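Local coordinates for prephenate dehydrogenase (Aquifex aeolicus, PDB 2G5C), which catalyses the NAD(+)-dependent oxidative decarboxylation of prephenate to 3-(4-hydroxyphenyl)pyruvate, a step of L-tyrosine biosynthesis, at the interface of chains A and B. Coordinates in Å, arbitrary orientation; residue numbers count along the deposited sequence, not the author numbering. Chains: chain A/B, prephenate dehydrogenase.

Three patches of one two-fold interface join the two copies of the enzyme, each recurring with the chains exchanged; all are built mainly from helices. Contacts 1 and 3 are neighbours, the centres of their C-alpha atoms about 9 Å apart, and share helix 238-260 of chain A, which offers different faces to chain B. The C-alpha centre of contact 2 lies about 16 Å from that of contact 3 and about 24 Å from that of contact 1; it meets contact 3 through helix 173-200 of chain B, B:Val195 following B:Leu194. Charged pairs mark contact 1, whereas contacts 2 and 3 rest on packing.

Contact 1: the interface of chains A and B. Residues chain A 242, 245-246, 249; chain B 249, 253, 256, 259-260.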
# COMPACT_ATOMS: atom_id res chain seq x y z
N MSE A 242 12.67 9.46 -12.51
CA MSE A 242 13.70 10.17 -11.76
C MSE A 242 13.12 11.44 -11.13
O MSE A 242 13.37 11.72 -9.96
CB MSE A 242 14.88 10.51 -12.67
CG MSE A 242 15.70 9.30 -13.10
SE MSE A 242 16.33 8.32 -11.56
CE MSE A 242 17.30 9.77 -10.71
N ILE A 245 10.80 10.47 -8.21
CA ILE A 245 11.55 10.08 -7.02
C ILE A 245 12.13 11.31 -6.33
O ILE A 245 12.14 11.39 -5.10
CB ILE A 245 12.71 9.11 -7.37
CG1 ILE A 245 12.15 7.76 -7.80
CG2 ILE A 245 13.64 8.95 -6.16
CD1 ILE A 245 13.22 6.74 -8.20
N GLU A 246 12.61 12.27 -7.11
CA GLU A 246 13.17 13.49 -6.55
C GLU A 246 12.06 14.31 -5.90
O GLU A 246 12.26 14.93 -4.85
CB GLU A 246 13.88 14.32 -7.63
CG GLU A 246 15.06 13.61 -8.27
CD GLU A 246 16.20 13.36 -7.29
OE1 GLU A 246 15.94 12.84 -6.19
OE2 GLU A 246 17.36 13.67 -7.63
N GLU A 249 11.27 12.56 -2.63
CA GLU A 249 12.25 12.78 -1.58
C GLU A 249 12.16 14.19 -1.01
O GLU A 249 12.55 14.42 0.12
CB GLU A 249 13.66 12.47 -2.10
CG GLU A 249 13.84 11.00 -2.47
CD GLU A 249 15.25 10.64 -2.89
OE1 GLU A 249 15.85 11.42 -3.66
OE2 GLU A 249 15.75 9.57 -2.47
N GLU B 249 16.06 6.06 2.66
CA GLU B 249 16.58 6.95 1.63
C GLU B 249 17.86 6.39 1.03
O GLU B 249 18.14 6.60 -0.15
CB GLU B 249 16.79 8.35 2.21
CG GLU B 249 15.46 9.01 2.61
CD GLU B 249 15.58 10.48 2.95
OE1 GLU B 249 16.44 10.85 3.78
OE2 GLU B 249 14.80 11.28 2.40
N ASN B 253 17.94 5.71 -2.80
CA ASN B 253 18.98 6.37 -3.57
C ASN B 253 19.81 5.36 -4.34
O ASN B 253 20.38 5.69 -5.38
CB ASN B 253 19.85 7.23 -2.65
CG ASN B 253 19.18 8.54 -2.31
OD1 ASN B 253 19.54 9.20 -1.33
ND2 ASN B 253 18.20 8.94 -3.12
N LYS B 256 17.75 4.57 -7.28
CA LYS B 256 17.83 5.75 -8.13
C LYS B 256 19.07 5.72 -9.03
O LYS B 256 18.97 5.95 -10.23
CB LYS B 256 17.84 7.01 -7.25
CG LYS B 256 17.62 8.30 -8.00
CD LYS B 256 17.36 9.47 -7.06
CE LYS B 256 18.52 9.72 -6.11
NZ LYS B 256 18.29 10.94 -5.28
N ILE B 259 18.75 3.21 -11.75
CA ILE B 259 17.89 3.68 -12.82
C ILE B 259 18.61 4.70 -13.70
O ILE B 259 18.54 4.63 -14.93
CB ILE B 259 16.58 4.29 -12.26
CG1 ILE B 259 15.74 3.18 -11.61
CG2 ILE B 259 15.81 4.98 -13.37
CD1 ILE B 259 14.57 3.68 -10.77
N VAL B 260 19.32 5.64 -13.08
CA VAL B 260 20.04 6.65 -13.85
C VAL B 260 21.08 6.04 -14.78
O VAL B 260 21.13 6.38 -15.96
CB VAL B 260 20.74 7.70 -12.95
CG1 VAL B 260 19.72 8.41 -12.09
CG2 VAL B 260 21.79 7.03 -12.08
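Helix 238-260 of chain A meets its own counterpart from chain B here, in the dimerization region of prephenate dehydrogenase. B:Lys256 buries the most surface, 79 Å². Its CG stands anti to the backbone N (chi1 -168°), and a bend at chi3 (61°) turns the chain toward two carboxylates of chain A. B:Lys256 NZ, the ammonium, reaches A:Glu249 tip to tip and gives a hydrogen bond and salt bridge to A:Glu249 OE1 at 3.0 Å, on the syn lone pair of that oxygen. A second salt bridge and hydrogen bond run from B:Lys256 NZ to A:Glu246 OE1 at 3.2 Å, approaching from above the carboxylate plane, as the two side chains cross nearly at right angles. Lower down, the methylenes of B:Lys256 serve as an apolar surface: CD lies 3.9 Å from A:Ile245 CG2. An alanine here has no amine for either bridge, and the crowded carboxylates of A:Glu246 and A:Glu249 would probably repel each other and shift apart. A:Met242, a selenomethionine folded back at its second and third torsions, hides 63 Å² and crosses both B:Lys256 and B:Val260 at about right angles. The chain of A:Glu249 runs straight out from CG, its carboxylate plane 88° from the amide plane of B:Asn253; ND2 of B:Asn253 is near OE2 of A:Glu249, but its hydrogens are not aimed there, so no hydrogen bond forms. Beside B:Val260, the selenium of A:Met242 packs 3.8 Å from B:Ile259 CG2.

Contact 2: the interface of chains A and B. Residues chain A 272, 274-275, 277-279; chain B 195, 223-225, 227.
Helix 264-279 of chain A runs past the short 3-10 turn 221-224 of chain B, whose last residue, B:Lys224, has phi/psi of -92/1° before the chain opens into a loop at B:Ser225. B:Lys224 buries 84 Å² and is bent at chi2 and chi3, so its methylenes cross obliquely over A:Arg278. There CG of B:Lys224 meets A:Arg278 CG at 3.4 Å, and CD lies 3.4 Å from the guanidinium NH1 of A:Arg278; this places two probably cationic ends near each other, which may be mildly unfavourable. A:Lys275, anti at chi1 (-178°) and extended to its tip, lies alongside the backbone of the turn, with CG 3.7 Å from B:Lys224 CA. A:Val274 points CG1, anti to its backbone N, against the branch of B:Val195, and the 3.4 Å between A:Val274 CG1 and B:Val195 CB is a tight fit. A:Val274 CG1 also touches B:Ala223 CB at 3.9 Å. B:Pro227 turns the CB-CG edge of its ring to the helix backbone, CG 3.8 Å from A:Lys272 CA. The site thus fits the C-terminal helix of one subunit against helix 173-200, the 3-10 turn and the start of helix 227-236 of the other.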
# COMPACT_ATOMS: atom_id res chain seq x y z
N LYS A 272 -2.44 16.48 8.62
CA LYS A 272 -3.85 16.79 8.43
C LYS A 272 -4.16 17.04 6.96
O LYS A 272 -5.17 16.57 6.45
CB LYS A 272 -4.23 18.03 9.24
CG LYS A 272 -5.68 18.44 9.06
CD LYS A 272 -6.00 19.69 9.85
CE LYS A 272 -7.48 20.03 9.74
NZ LYS A 272 -7.80 21.24 10.55
N VAL A 274 -2.51 16.00 4.27
CA VAL A 274 -2.40 14.76 3.54
C VAL A 274 -3.61 13.87 3.80
O VAL A 274 -4.11 13.21 2.89
CB VAL A 274 -1.10 14.02 3.93
CG1 VAL A 274 -1.20 12.55 3.56
CG2 VAL A 274 0.08 14.66 3.23
N LYS A 275 -4.09 13.84 5.04
CA LYS A 275 -5.24 13.00 5.35
C LYS A 275 -6.47 13.45 4.56
O LYS A 275 -7.18 12.62 3.98
CB LYS A 275 -5.56 13.03 6.85
CG LYS A 275 -6.73 12.13 7.21
CD LYS A 275 -7.16 12.28 8.66
CE LYS A 275 -8.38 11.41 8.93
NZ LYS A 275 -8.87 11.52 10.34
N LYS A 277 -6.57 15.15 1.74
CA LYS A 277 -6.37 14.87 0.33
C LYS A 277 -6.59 13.39 0.03
O LYS A 277 -7.20 13.04 -0.97
CB LYS A 277 -4.96 15.28 -0.10
CG LYS A 277 -4.69 16.78 -0.10
CD LYS A 277 -5.58 17.51 -1.10
CE LYS A 277 -5.09 18.94 -1.32
NZ LYS A 277 -5.93 19.70 -2.30
N ARG A 278 -6.08 12.52 0.90
CA ARG A 278 -6.25 11.08 0.69
C ARG A 278 -7.72 10.67 0.83
O ARG A 278 -8.18 9.77 0.14
CB ARG A 278 -5.39 10.29 1.67
CG ARG A 278 -5.55 8.78 1.54
CD ARG A 278 -5.30 8.30 0.11
NE ARG A 278 -5.43 6.85 -0.00
CZ ARG A 278 -6.58 6.19 0.09
NH1 ARG A 278 -7.71 6.85 0.29
NH2 ARG A 278 -6.59 4.86 0.02
N MSE A 279 -8.45 11.33 1.73
CA MSE A 279 -9.85 11.00 1.91
C MSE A 279 -10.68 11.39 0.69
O MSE A 279 -11.63 10.69 0.33
CB MSE A 279 -10.43 11.70 3.14
CG MSE A 279 -9.87 11.22 4.45
SE MSE A 279 -10.87 11.95 5.93
CE MSE A 279 -10.19 13.76 5.90
N VAL B 195 1.49 10.96 -0.59
CA VAL B 195 0.33 11.80 -0.85
C VAL B 195 0.77 13.25 -1.02
O VAL B 195 0.29 13.96 -1.91
CB VAL B 195 -0.70 11.70 0.29
CG1 VAL B 195 -1.85 12.68 0.03
CG2 VAL B 195 -1.24 10.28 0.36
N ALA B 223 -2.40 6.72 5.21
CA ALA B 223 -2.19 8.17 5.27
C ALA B 223 -3.44 8.86 5.82
O ALA B 223 -3.44 10.07 6.05
CB ALA B 223 -1.85 8.71 3.89
N LYS B 224 -4.50 8.08 6.02
CA LYS B 224 -5.75 8.61 6.55
C LYS B 224 -5.81 8.51 8.07
O LYS B 224 -6.81 8.88 8.69
CB LYS B 224 -6.93 7.86 5.93
CG LYS B 224 -7.12 8.18 4.45
CD LYS B 224 -7.70 7.01 3.68
CE LYS B 224 -9.08 6.64 4.16
NZ LYS B 224 -9.61 5.49 3.38
N SER B 225 -4.74 8.00 8.67
CA SER B 225 -4.67 7.84 10.12
C SER B 225 -4.80 9.18 10.84
O SER B 225 -4.74 10.23 10.21
CB SER B 225 -3.34 7.18 10.50
OG SER B 225 -3.21 5.93 9.86
N PRO B 227 -3.88 12.43 12.51
CA PRO B 227 -2.72 13.33 12.46
C PRO B 227 -2.07 13.59 13.82
O PRO B 227 -0.84 13.60 13.94
CB PRO B 227 -3.29 14.61 11.85
CG PRO B 227 -4.45 14.13 11.05
CD PRO B 227 -5.07 13.10 11.95

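Contact 3: the interface of chains A and B. Residues chain A 182, 186-187, 190, 243-244, 247; chain B 194, 197, 201.
Members of the prephenate/arogenate dehydrogenase family carry a helical dimerization domain, and here its helix 173-201 in chain A packs, with helix 238-260, against the end of helix 173-200 in chain B. B:Met201, a selenomethionine just past that helix, buries 49 Å². From CB its chain leaves with CG anti to the carbonyl carbon (chi1 -66°), and an anti chi2 (-168°) carries it outward through CG to the selenium. B:Met201 SE rests against the backbone of helix 238-260, 3.8 Å from both A:Gly247 CA, where no side chain stands between, and A:Ala244 CA. A bend at chi3 (72°) then turns the terminal methyl CE of B:Met201 toward A:Val182 CG2 at 3.8 Å and A:Ala244 CA at the same 3.8 Å. The carbonyl O of A:Lys243 also borders this methyl. One turn back along chain B, B:Thr197 holds CG2 anti to its backbone N and reaches tip to tip for A:Leu186 CD2 at 3.9 Å. A:Leu186 and B:Leu194 lie antiparallel, side by side; the methyl CD2 of B:Leu194 sits 3.9 Å from A:Leu186 CG. A:Val190 CG2 lies farther off, 4.2 Å from B:Leu194 CD2.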
# COMPACT_ATOMS: atom_id res chain seq x y z
N VAL A 182 4.36 9.43 -11.84
CA VAL A 182 4.17 9.83 -10.45
C VAL A 182 3.16 8.98 -9.67
O VAL A 182 3.44 8.55 -8.55
CB VAL A 182 3.75 11.32 -10.33
CG1 VAL A 182 3.71 11.74 -8.86
CG2 VAL A 182 4.72 12.21 -11.12
N LEU A 186 6.35 5.68 -9.40
CA LEU A 186 6.95 6.12 -8.14
C LEU A 186 6.52 5.22 -6.98
O LEU A 186 7.35 4.76 -6.21
CB LEU A 186 6.58 7.58 -7.86
CG LEU A 186 6.84 8.10 -6.44
CD1 LEU A 186 8.34 8.03 -6.13
CD2 LEU A 186 6.31 9.53 -6.32
N PRO A 187 5.20 4.97 -6.84
CA PRO A 187 4.71 4.11 -5.76
C PRO A 187 5.37 2.74 -5.79
O PRO A 187 5.67 2.16 -4.75
CB PRO A 187 3.21 4.05 -6.03
CG PRO A 187 2.92 5.39 -6.60
CD PRO A 187 4.08 5.61 -7.55
N VAL A 190 9.03 3.02 -4.75
CA VAL A 190 9.05 3.18 -3.30
C VAL A 190 8.93 1.84 -2.58
O VAL A 190 9.65 1.58 -1.61
CB VAL A 190 7.92 4.14 -2.84
CG1 VAL A 190 7.63 3.95 -1.37
CG2 VAL A 190 8.34 5.58 -3.10
N LYS A 243 12.35 12.19 -11.91
CA LYS A 243 11.73 13.42 -11.41
C LYS A 243 10.77 13.10 -10.26
O LYS A 243 10.74 13.81 -9.25
CB LYS A 243 10.94 14.12 -12.51
CG LYS A 243 11.78 14.75 -13.63
CD LYS A 243 10.87 15.41 -14.67
CE LYS A 243 11.67 16.12 -15.75
NZ LYS A 243 10.78 16.84 -16.71
N ALA A 244 9.99 12.04 -10.43
CA ALA A 244 9.02 11.61 -9.43
C ALA A 244 9.71 11.23 -8.12
O ALA A 244 9.27 11.63 -7.04
CB ALA A 244 8.21 10.43 -9.96
N GLY A 247 10.89 14.31 -6.53
CA GLY A 247 9.77 15.04 -5.98
C GLY A 247 9.37 14.42 -4.65
O GLY A 247 9.11 15.11 -3.66
N LEU B 194 4.05 10.25 0.14
CA LEU B 194 3.60 9.91 -1.20
C LEU B 194 2.39 10.77 -1.55
O LEU B 194 2.26 11.26 -2.68
CB LEU B 194 3.22 8.43 -1.29
CG LEU B 194 4.33 7.46 -1.70
CD1 LEU B 194 3.85 6.02 -1.56
CD2 LEU B 194 4.73 7.75 -3.15
N THR B 197 3.48 14.30 -2.17
CA THR B 197 4.14 14.42 -3.46
C THR B 197 3.16 14.82 -4.56
O THR B 197 3.48 15.66 -5.39
CB THR B 197 4.82 13.10 -3.87
OG1 THR B 197 5.87 12.79 -2.94
CG2 THR B 197 5.40 13.20 -5.26
N MSE B 201 3.55 17.91 -7.12
CA MSE B 201 3.83 17.58 -8.51
C MSE B 201 2.62 17.77 -9.42
O MSE B 201 2.69 17.50 -10.62
CB MSE B 201 4.40 16.18 -8.60
CG MSE B 201 5.78 16.11 -7.95
SE MSE B 201 6.78 14.51 -8.32
CE MSE B 201 7.21 14.90 -10.17